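Glycoside hydrolase family 81 (Clostridium thermocellum, PDB 6FOP) degrades beta-1,3-glucans such as laminarin as a glucanase of the cellulosome, represented here by a single-residue mutant of the enzyme. Local coordinates at residues S50-A55 with T59-A64; I44-Y49 with S480-F485; N632-S637 with H648-I653. All blocks are in the same frame, centred on the assembly; numbering follows the deposited sequence. Where two conformers were deposited one is given.

Contact 1: S50-A55 with T59-A64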
loop_
_atom_site.group_PDB
_atom_site.type_symbol
_atom_site.label_atom_id
_atom_site.label_comp_id
_atom_site.label_asym_id
_atom_site.label_seq_id
_atom_site.Cartn_x
_atom_site.Cartn_y
_atom_site.Cartn_z
ATOM N N SER A 50 -21.845 6.711 -1.648
ATOM C CA SER A 50 -20.599 6.052 -1.344
ATOM C C SER A 50 -20.886 4.875 -0.454
ATOM O O SER A 50 -22.007 4.719 0.054
ATOM C CB SER A 50 -19.607 6.981 -0.614
ATOM O OG SER A 50 -19.900 7.136 0.771
ATOM N N LEU A 51 -19.850 4.080 -0.220
ATOM C CA LEU A 51 -19.802 3.147 0.908
ATOM C C LEU A 51 -19.058 3.870 2.031
ATOM O O LEU A 51 -18.629 5.025 1.858
ATOM C CB LEU A 51 -19.101 1.822 0.516
ATOM C CG LEU A 51 -20.001 0.784 -0.151
ATOM C CD1 LEU A 51 -21.028 0.207 0.812
ATOM C CD2 LEU A 51 -20.667 1.273 -1.422
ATOM N N PRO A 52 -18.936 3.247 3.204
ATOM C CA PRO A 52 -18.209 3.963 4.260
ATOM C C PRO A 52 -16.782 4.314 3.882
ATOM O O PRO A 52 -16.068 3.503 3.263
ATOM C CB PRO A 52 -18.288 2.994 5.451
ATOM C CG PRO A 52 -19.544 2.227 5.202
ATOM C CD PRO A 52 -19.510 1.987 3.719
ATOM N N ILE A 53 -16.362 5.504 4.323
ATOM C CA ILE A 53 -15.109 6.137 3.943
ATOM C C ILE A 53 -14.231 6.175 5.189
ATOM O O ILE A 53 -14.521 6.899 6.134
ATOM C CB ILE A 53 -15.349 7.580 3.442
ATOM C CG1 ILE A 53 -16.424 7.629 2.346
ATOM C CG2 ILE A 53 -14.034 8.223 3.000
ATOM C CD1 ILE A 53 -16.049 6.937 1.064
ATOM N N TYR A 54 -13.152 5.363 5.195
ATOM C CA TYR A 54 -12.339 5.203 6.378
ATOM C C TYR A 54 -11.129 6.103 6.307
ATOM O O TYR A 54 -10.072 5.719 5.828
ATOM C CB TYR A 54 -11.968 3.717 6.609
ATOM C CG TYR A 54 -13.175 2.866 6.996
ATOM C CD1 TYR A 54 -13.957 2.260 6.024
ATOM C CD2 TYR A 54 -13.578 2.739 8.324
ATOM C CE1 TYR A 54 -15.093 1.520 6.360
ATOM C CE2 TYR A 54 -14.705 2.014 8.650
ATOM C CZ TYR A 54 -15.449 1.392 7.669
ATOM O OH TYR A 54 -16.561 0.687 8.061
ATOM N N ALA A 55 -11.316 7.351 6.737
ATOM C CA ALA A 55 -10.275 8.350 6.735
ATOM C C ALA A 55 -9.315 8.224 7.898
ATOM O O ALA A 55 -8.094 8.116 7.676
ATOM C CB ALA A 55 -10.892 9.752 6.684
ATOM N N THR A 59 -14.744 8.618 10.202
ATOM C CA THR A 59 -15.304 7.885 9.091
ATOM C C THR A 59 -16.546 8.576 8.593
ATOM O O THR A 59 -17.210 9.310 9.349
ATOM C CB THR A 59 -15.569 6.408 9.434
ATOM O OG1 THR A 59 -16.617 6.319 10.394
ATOM C CG2 THR A 59 -14.318 5.737 10.012
ATOM N N PHE A 60 -16.887 8.322 7.336
ATOM C CA PHE A 60 -17.979 9.042 6.671
ATOM C C PHE A 60 -18.795 8.122 5.794
ATOM O O PHE A 60 -18.324 7.049 5.397
ATOM C CB PHE A 60 -17.419 10.179 5.781
ATOM C CG PHE A 60 -16.469 11.096 6.487
ATOM C CD1 PHE A 60 -16.948 12.174 7.224
ATOM C CD2 PHE A 60 -15.079 10.886 6.420
ATOM C CE1 PHE A 60 -16.073 13.001 7.898
ATOM C CE2 PHE A 60 -14.209 11.710 7.098
ATOM C CZ PHE A 60 -14.711 12.797 7.822
ATOM N N LYS A 61 -19.994 8.542 5.431
ATOM C CA LYS A 61 -20.712 7.862 4.368
ATOM C C LYS A 61 -21.670 8.822 3.718
ATOM O O LYS A 61 -22.451 9.488 4.409
ATOM C CB LYS A 61 -21.470 6.636 4.889
ATOM C CG LYS A 61 -22.021 5.776 3.742
ATOM C CD LYS A 61 -22.785 4.548 4.205
ATOM C CE LYS A 61 -24.153 4.921 4.715
ATOM N NZ LYS A 61 -24.875 3.704 5.180
ATOM N N PHE A 62 -21.639 8.897 2.392
ATOM C CA PHE A 62 -22.587 9.740 1.646
ATOM C C PHE A 62 -23.890 8.974 1.466
ATOM O O PHE A 62 -23.887 7.760 1.311
ATOM C CB PHE A 62 -22.003 10.136 0.285
ATOM C CG PHE A 62 -20.829 11.075 0.399
ATOM C CD1 PHE A 62 -19.542 10.582 0.595
ATOM C CD2 PHE A 62 -21.012 12.462 0.317
ATOM C CE1 PHE A 62 -18.474 11.440 0.729
ATOM C CE2 PHE A 62 -19.934 13.318 0.461
ATOM C CZ PHE A 62 -18.661 12.803 0.647
ATOM N N LYS A 63 -25.003 9.701 1.550
ATOM C CA LYS A 63 -26.359 9.169 1.337
ATOM C C LYS A 63 -27.245 10.302 0.856
ATOM O O LYS A 63 -26.798 11.440 0.787
ATOM C CB LYS A 63 -26.905 8.507 2.608
ATOM C CG LYS A 63 -27.009 9.435 3.805
ATOM C CD LYS A 63 -27.480 8.695 5.037
ATOM C CE LYS A 63 -27.696 9.641 6.215
ATOM N NZ LYS A 63 -28.005 8.876 7.453
ATOM N N ALA A 64 -28.482 9.985 0.477
ATOM C CA ALA A 64 -29.362 11.008 -0.072
ATOM C C ALA A 64 -29.466 12.278 0.799
ATOM O O ALA A 64 -29.459 13.388 0.266
ATOM C CB ALA A 64 -30.732 10.410 -0.379
#
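Ser50 and Phe62 meet at the buried end of this antiparallel pairing, where a side chain replaces a backbone partner. With OG lodged between its backbone N and carbonyl carbon (chi1 78°), the Ser50 hydroxyl accepts a nearly straight bond from the amide of Phe62 (OG to N 3.0 Å, 169° at the hydrogen). The same oxygen donates to Leu51 O, 2.7 Å from OG, so this buried hydroxyl is both acceptor and donor and its rotation is fixed. It also touches the Phe62 ring at the edge, in the ring plane, with Ser50 OG 3.5 Å from CD1.

Further along, Ile53 and Phe60 form the hydrogen-bonded pair: Ile53 N gives a short 2.7 Å bond to Phe60 O, and Phe60 N returns one of 3.0 Å to Ile53 O. Their side chains leave on the same face of the sheet and touch at their beta carbons, while Ala55 CB abuts the rim of the Phe60 ring, 3.9 Å from CE2. The next pair, Tyr54 and Thr59, is non-hydrogen-bonded and occupies the other face, where the methyl Thr59 CG2 lies 3.5 Å from Tyr54 CD2. The polar ends of this pair turn elsewhere, Tyr54 OH to Ala486 O and the amide of His85, Thr59 OG1 to His85 ND1.

The looser side is formed by Pro52 and Lys61, both partly exposed. Their side chains run alongside each other, with Pro52 CG 4.1 Å from Lys61 CD, before a bend at chi3 (76°) carries the lysine end away. Behind the tight part, Phe62 rests on Ile44 and on strand 111-118. The arrangement is that of a beta hairpin, strands 53-54 and 59-63, at the margin of an antiparallel sheet that continues through strand 66-70.

Contact 2: I44-Y49 with S480-F485. With MG (magnesium ion), chain Y.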
loop_
_atom_site.group_PDB
_atom_site.type_symbol
_atom_site.label_atom_id
_atom_site.label_comp_id
_atom_site.label_asym_id
_atom_site.label_seq_id
_atom_site.Cartn_x
_atom_site.Cartn_y
_atom_site.Cartn_z
ATOM N N ILE A 44 -16.779 6.686 -3.557
ATOM C CA ILE A 44 -17.447 7.895 -4.045
ATOM C C ILE A 44 -17.589 7.903 -5.561
ATOM O O ILE A 44 -18.637 8.300 -6.067
ATOM C CB ILE A 44 -16.729 9.165 -3.592
ATOM C CG1 ILE A 44 -16.662 9.264 -2.065
ATOM C CG2 ILE A 44 -17.414 10.408 -4.147
ATOM C CD1 ILE A 44 -15.664 10.287 -1.564
ATOM N N LEU A 45 -16.552 7.420 -6.257
ATOM C CA LEU A 45 -16.508 7.416 -7.718
ATOM C C LEU A 45 -17.381 6.342 -8.340
ATOM O O LEU A 45 -17.922 6.536 -9.438
ATOM C CB LEU A 45 -15.062 7.227 -8.206
ATOM C CG LEU A 45 -14.127 8.401 -7.926
ATOM C CD1 LEU A 45 -12.682 7.926 -7.880
ATOM C CD2 LEU A 45 -14.320 9.520 -8.933
ATOM N N TRP A 46 -17.469 5.177 -7.673
ATOM C CA TRP A 46 -18.118 4.008 -8.269
ATOM C C TRP A 46 -19.610 3.889 -7.929
ATOM O O TRP A 46 -20.388 3.312 -8.693
ATOM C CB TRP A 46 -17.391 2.735 -7.804
ATOM C CG TRP A 46 -15.971 2.551 -8.300
ATOM C CD1 TRP A 46 -14.850 3.153 -7.814
ATOM C CD2 TRP A 46 -15.537 1.644 -9.309
ATOM N NE1 TRP A 46 -13.725 2.687 -8.475
ATOM C CE2 TRP A 46 -14.132 1.760 -9.406
ATOM C CE3 TRP A 46 -16.197 0.743 -10.134
ATOM C CZ2 TRP A 46 -13.377 0.973 -10.281
ATOM C CZ3 TRP A 46 -15.452 -0.015 -11.014
ATOM C CH2 TRP A 46 -14.055 0.106 -11.078
ATOM N N ASN A 47 -19.984 4.385 -6.751
ATOM C CA ASN A 47 -21.335 4.282 -6.232
ATOM C C ASN A 47 -22.051 5.633 -6.402
ATOM O O ASN A 47 -21.410 6.676 -6.386
ATOM C CB ASN A 47 -21.207 3.847 -4.762
ATOM C CG ASN A 47 -22.510 3.397 -4.153
ATOM O OD1 ASN A 47 -22.955 2.242 -4.274
ATOM N ND2 ASN A 47 -23.105 4.312 -3.435
ATOM N N GLN A 48 -23.373 5.599 -6.561
ATOM C CA GLN A 48 -24.162 6.832 -6.630
ATOM C C GLN A 48 -23.770 7.769 -5.478
ATOM O O GLN A 48 -23.496 8.949 -5.674
ATOM C CB GLN A 48 -25.643 6.466 -6.570
ATOM C CG GLN A 48 -26.600 7.640 -6.590
ATOM C CD GLN A 48 -28.055 7.210 -6.597
ATOM O OE1 GLN A 48 -28.369 6.034 -6.507
ATOM N NE2 GLN A 48 -28.943 8.173 -6.676
ATOM N N TYR A 49 -23.816 7.234 -4.265
ATOM C CA TYR A 49 -23.427 7.958 -3.077
ATOM C C TYR A 49 -21.995 7.521 -2.685
ATOM O O TYR A 49 -21.069 7.912 -3.364
ATOM C CB TYR A 49 -24.508 7.796 -1.986
ATOM C CG TYR A 49 -25.826 8.412 -2.396
ATOM C CD1 TYR A 49 -25.975 9.794 -2.485
ATOM C CD2 TYR A 49 -26.901 7.619 -2.780
ATOM C CE1 TYR A 49 -27.172 10.354 -2.897
ATOM C CE2 TYR A 49 -28.097 8.170 -3.158
ATOM C CZ TYR A 49 -28.227 9.535 -3.238
ATOM O OH TYR A 49 -29.421 10.065 -3.674
ATOM N N SER A 480 -8.635 -3.345 -3.622
ATOM C CA SER A 480 -9.928 -3.154 -4.307
ATOM C C SER A 480 -9.901 -1.880 -5.133
ATOM O O SER A 480 -9.560 -0.829 -4.617
ATOM C CB SER A 480 -11.056 -3.067 -3.286
ATOM O OG SER A 480 -12.306 -2.863 -3.910
ATOM N N GLY A 481 -10.315 -1.959 -6.397
ATOM C CA GLY A 481 -10.438 -0.744 -7.196
ATOM C C GLY A 481 -11.458 0.252 -6.663
ATOM O O GLY A 481 -11.256 1.464 -6.781
ATOM N N HIS A 482 -12.532 -0.286 -6.072
ATOM C CA HIS A 482 -13.730 0.475 -5.749
ATOM C C HIS A 482 -14.030 0.638 -4.264
ATOM O O HIS A 482 -14.812 1.540 -3.916
ATOM C CB HIS A 482 -14.935 -0.155 -6.468
ATOM C CG HIS A 482 -15.073 -1.620 -6.254
ATOM N ND1 HIS A 482 -15.519 -2.167 -5.080
ATOM C CD2 HIS A 482 -14.725 -2.659 -7.036
ATOM C CE1 HIS A 482 -15.506 -3.482 -5.168
ATOM N NE2 HIS A 482 -15.011 -3.804 -6.345
ATOM N N ALA A 483 -13.482 -0.212 -3.389
ATOM C CA ALA A 483 -13.752 -0.117 -1.936
ATOM C C ALA A 483 -15.247 -0.220 -1.617
ATOM O O ALA A 483 -15.752 0.352 -0.646
ATOM C CB ALA A 483 -13.139 1.131 -1.338
ATOM N N GLY A 484 -15.965 -1.022 -2.379
ATOM C CA GLY A 484 -17.419 -1.147 -2.274
ATOM C C GLY A 484 -17.835 -2.176 -1.227
ATOM O O GLY A 484 -18.617 -3.092 -1.518
ATOM N N PHE A 485 -17.368 -1.966 -0.000
ATOM C CA PHE A 485 -17.621 -2.869 1.129
ATOM C C PHE A 485 -17.928 -2.020 2.361
ATOM O O PHE A 485 -17.420 -0.906 2.497
ATOM C CB PHE A 485 -16.367 -3.705 1.424
ATOM C CG PHE A 485 -15.902 -4.533 0.285
ATOM C CD1 PHE A 485 -16.425 -5.793 0.099
ATOM C CD2 PHE A 485 -14.888 -4.084 -0.566
ATOM C CE1 PHE A 485 -15.981 -6.576 -0.954
ATOM C CE2 PHE A 485 -14.420 -4.876 -1.607
ATOM C CZ PHE A 485 -14.976 -6.114 -1.804
HETATM MG MG MG Y . -20.850 8.729 -5.580
#
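Trp46 and His482 carry this contact, their side chains crossing at about a right angle. The indole lies beneath the beta carbon of the histidine: His482 CB sits 3.3 Å from the centroid of the five-membered ring and almost on its normal, a close CH-pi contact. From that carbon the imidazole stands over the six-membered ring, its CG-CD2 edge turned down to the indole face, a T-shaped (edge-to-face) pair with the ring centroids 5.6 Å apart and the planes at 69°. On the same side of the indole, displaced out past its nitrogen, Gly481 O lies 3.2 Å from Trp46 NE1.

The imidazole is held in this pose by its own loop. His482 CG lies between the backbone N and the carbonyl carbon (chi1 51°), which lets ND1 accept from Gly484 N at 3.0 Å, close to the ring plane. Ser480 OG stands over the centre of one imidazole face and accepts from Ala483 N at 2.9 Å, an ST motif that folds the turn round the ring. The opposite end of the imidazole is fixed as well, since NE2 is hydrogen-bonded to Glu412 OE1.

On the other partner, the chain on both sides of Trp46 wraps round a magnesium ion through main-chain oxygens alone within this segment: Ile44 O and Asn47 O at 2.3 Å each and Tyr49 O at 2.4 Å from the metal, with Ala102 O as a further ligand. The turn that follows the tryptophan is thereby tied down.

Trp46 also stacks on Trp397. Short helix 43-46 thus bears on the loop between strands 476-477 and 490-491 through Trp46, while its Ile44 packs on Phe62 of strand 59-63 and Leu45 on strand 103-107.

Contact 3: N632-S637 with H648-I653. With MG (magnesium ion), chain Z.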
loop_
_atom_site.group_PDB
_atom_site.type_symbol
_atom_site.label_atom_id
_atom_site.label_comp_id
_atom_site.label_asym_id
_atom_site.label_seq_id
_atom_site.Cartn_x
_atom_site.Cartn_y
_atom_site.Cartn_z
ATOM N N ASN A 632 16.506 -29.232 7.517
ATOM C CA ASN A 632 16.213 -30.584 7.949
ATOM C C ASN A 632 14.768 -30.998 7.619
ATOM O O ASN A 632 14.534 -32.124 7.184
ATOM C CB ASN A 632 16.514 -30.736 9.434
ATOM C CG ASN A 632 16.920 -32.149 9.807
ATOM O OD1 ASN A 632 17.755 -32.769 9.148
ATOM N ND2 ASN A 632 16.333 -32.668 10.859
ATOM N N MET A 633 13.822 -30.072 7.827
ATOM C CA MET A 633 12.407 -30.338 7.558
ATOM C C MET A 633 12.091 -30.342 6.071
ATOM O O MET A 633 11.165 -31.021 5.626
ATOM C CB MET A 633 11.500 -29.348 8.283
ATOM C CG MET A 633 11.599 -29.435 9.792
ATOM S SD MET A 633 10.427 -28.394 10.661
ATOM C CE MET A 633 11.062 -26.754 10.327
ATOM N N TRP A 634 12.824 -29.547 5.296
ATOM C CA TRP A 634 12.592 -29.537 3.882
ATOM C C TRP A 634 12.901 -30.921 3.293
ATOM O O TRP A 634 13.811 -31.623 3.731
ATOM C CB TRP A 634 13.462 -28.466 3.207
ATOM C CG TRP A 634 13.164 -28.331 1.733
ATOM C CD1 TRP A 634 12.222 -27.553 1.170
ATOM C CD2 TRP A 634 13.787 -29.038 0.652
ATOM N NE1 TRP A 634 12.205 -27.707 -0.203
ATOM C CE2 TRP A 634 13.135 -28.650 -0.539
ATOM C CE3 TRP A 634 14.769 -30.026 0.581
ATOM C CZ2 TRP A 634 13.515 -29.128 -1.790
ATOM C CZ3 TRP A 634 15.137 -30.502 -0.679
ATOM C CH2 TRP A 634 14.496 -30.081 -1.826
ATOM N N ASN A 635 12.150 -31.290 2.260
ATOM C CA ASN A 635 12.506 -32.454 1.459
ATOM C C ASN A 635 11.869 -32.378 0.088
ATOM O O ASN A 635 11.031 -31.498 -0.180
ATOM C CB ASN A 635 12.059 -33.730 2.168
ATOM C CG ASN A 635 10.560 -33.763 2.372
ATOM O OD1 ASN A 635 9.813 -33.920 1.414
ATOM N ND2 ASN A 635 10.123 -33.657 3.617
ATOM N N GLU A 636 12.313 -33.253 -0.803
ATOM C CA GLU A 636 11.830 -33.282 -2.173
ATOM C C GLU A 636 10.433 -33.766 -2.373
ATOM O O GLU A 636 9.954 -33.691 -3.510
ATOM C CB GLU A 636 12.680 -34.253 -2.992
ATOM C CG GLU A 636 14.018 -33.685 -3.260
ATOM C CD GLU A 636 14.777 -34.428 -4.355
ATOM O OE1 GLU A 636 14.197 -34.799 -5.425
ATOM O OE2 GLU A 636 15.998 -34.499 -4.176
ATOM N N SER A 637 9.798 -34.345 -1.355
ATOM C CA SER A 637 8.378 -34.755 -1.475
ATOM C C SER A 637 7.444 -33.571 -1.489
ATOM O O SER A 637 6.307 -33.708 -1.910
ATOM C CB SER A 637 7.911 -35.669 -0.311
ATOM O OG SER A 637 7.449 -34.921 0.860
ATOM N N HIS A 648 14.584 -22.872 -6.032
ATOM C CA HIS A 648 14.629 -21.581 -5.327
ATOM C C HIS A 648 14.430 -21.745 -3.810
ATOM O O HIS A 648 15.141 -21.101 -3.022
ATOM C CB HIS A 648 13.581 -20.654 -5.917
ATOM C CG HIS A 648 13.485 -19.329 -5.242
ATOM N ND1 HIS A 648 12.385 -18.972 -4.501
ATOM C CD2 HIS A 648 14.367 -18.313 -5.124
ATOM C CE1 HIS A 648 12.560 -17.758 -4.025
ATOM N NE2 HIS A 648 13.749 -17.332 -4.385
ATOM N N THR A 649 13.502 -22.624 -3.415
ATOM C CA THR A 649 13.247 -22.878 -1.985
ATOM C C THR A 649 14.485 -23.413 -1.302
ATOM O O THR A 649 14.895 -22.908 -0.251
ATOM C CB THR A 649 12.069 -23.853 -1.827
ATOM O OG1 THR A 649 10.867 -23.212 -2.294
ATOM C CG2 THR A 649 11.902 -24.322 -0.403
ATOM N N TYR A 650 15.107 -24.420 -1.923
ATOM C CA TYR A 650 16.241 -25.018 -1.273
ATOM C C TYR A 650 17.487 -24.144 -1.309
ATOM O O TYR A 650 18.243 -24.114 -0.342
ATOM C CB TYR A 650 16.493 -26.380 -1.851
ATOM C CG TYR A 650 17.286 -27.270 -0.960
ATOM C CD1 TYR A 650 16.890 -27.516 0.349
ATOM C CD2 TYR A 650 18.436 -27.898 -1.432
ATOM C CE1 TYR A 650 17.620 -28.367 1.166
ATOM C CE2 TYR A 650 19.160 -28.777 -0.633
ATOM C CZ TYR A 650 18.755 -28.986 0.674
ATOM O OH TYR A 650 19.436 -29.829 1.507
ATOM N N HIS A 651 17.641 -23.355 -2.377
ATOM C CA HIS A 651 18.724 -22.360 -2.479
ATOM C C HIS A 651 18.587 -21.288 -1.392
ATOM O O HIS A 651 19.573 -20.901 -0.766
ATOM C CB HIS A 651 18.678 -21.776 -3.875
ATOM C CG HIS A 651 19.718 -20.750 -4.184
ATOM N ND1 HIS A 651 19.498 -19.398 -4.031
ATOM C CD2 HIS A 651 20.925 -20.864 -4.792
ATOM C CE1 HIS A 651 20.534 -18.735 -4.493
ATOM N NE2 HIS A 651 21.410 -19.600 -4.972
ATOM N N TRP A 652 17.340 -20.849 -1.138
ATOM C CA TRP A 652 17.075 -19.852 -0.106
ATOM C C TRP A 652 17.470 -20.398 1.265
ATOM O O TRP A 652 18.266 -19.786 2.021
ATOM C CB TRP A 652 15.597 -19.503 -0.134
ATOM C CG TRP A 652 15.119 -18.635 0.986
ATOM C CD1 TRP A 652 14.632 -19.038 2.194
ATOM C CD2 TRP A 652 14.996 -17.211 0.970
ATOM N NE1 TRP A 652 14.252 -17.965 2.945
ATOM C CE2 TRP A 652 14.461 -16.827 2.220
ATOM C CE3 TRP A 652 15.319 -16.218 0.038
ATOM C CZ2 TRP A 652 14.214 -15.499 2.545
ATOM C CZ3 TRP A 652 15.064 -14.905 0.359
ATOM C CH2 TRP A 652 14.544 -14.555 1.610
ATOM N N ILE A 653 16.920 -21.559 1.598
ATOM C CA ILE A 653 17.134 -22.115 2.926
ATOM C C ILE A 653 18.622 -22.398 3.177
ATOM O O ILE A 653 19.165 -22.050 4.235
ATOM C CB ILE A 653 16.309 -23.403 3.105
ATOM C CG1 ILE A 653 14.810 -23.088 3.137
ATOM C CG2 ILE A 653 16.712 -24.116 4.384
ATOM C CD1 ILE A 653 13.920 -24.306 3.031
HETATM MG MG MG Z . 15.978 -31.950 4.445
HETATM O O HOH W 1 17.499 -31.564 2.660
#
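A magnesium site at the C-terminal end of helix 627-633 adjoins the packing of that helix end against helix 646-659, and Trp634 and Tyr650 take part in both. Trp634, the first residue to leave helical geometry, binds the ion through its carbonyl oxygen (Trp634 O to magnesium 2.3 Å), as does Lys631 O. A water at 2.4 Å from the metal is hydrogen-bonded to Tyr650 OH at 2.8 Å, so the second helix reaches the ion indirectly.

The side chain of Trp634, with CG anti to the backbone N (chi1 -175°), is thrown across to helix 646-659. The six-membered ring forms an offset stack with the Tyr650 ring in the conformer described, centroids 4.2 Å apart and planes inclined by 25°. That tilt brings Tyr650 CD1 closest, 3.3 Å from Trp634 CE3. Glu636 N lies over the opposite indole face. The five-membered ring meets aliphatic groups one turn apart: Thr649 CG2 at 3.4 Å from Trp634 NE1, and Ile653 CD1 at 4.1 Å from Trp634 CD1. Thr649 OG1 is meanwhile bonded to Ser645 O within its own helix.

Helix-end carbonyls gathering a cation, beside an aromatic laid across the following helix, mark the connection between two consecutive helices of the C-terminal domain, consistent with the (alpha/alpha)6 barrel of six-hairpin glycosidases, the clan of this domain.

Contacts 1 and 2 lie about 10 Å apart by centres, and their first segments run on from one another, helix 43-46 leading into strand 53-54, while Tyr49 packs on strand 59-63. Contact 3 lies on the opposite side of the chain's centre, more than 40 Å from either by centres. Contacts 1 and 3 are largely buried, contact 2 partly so. Contact 1 depends on strand pairing and backbone amides, whereas contacts 2 and 3 are aromatic, one T-shaped against a loop, the other an offset stack between a helix's C-terminal end and the next helix. Both adjoin magnesium bound by main-chain oxygens, but contact 2 joins residues far apart in sequence, while contacts 1 and 3 are local.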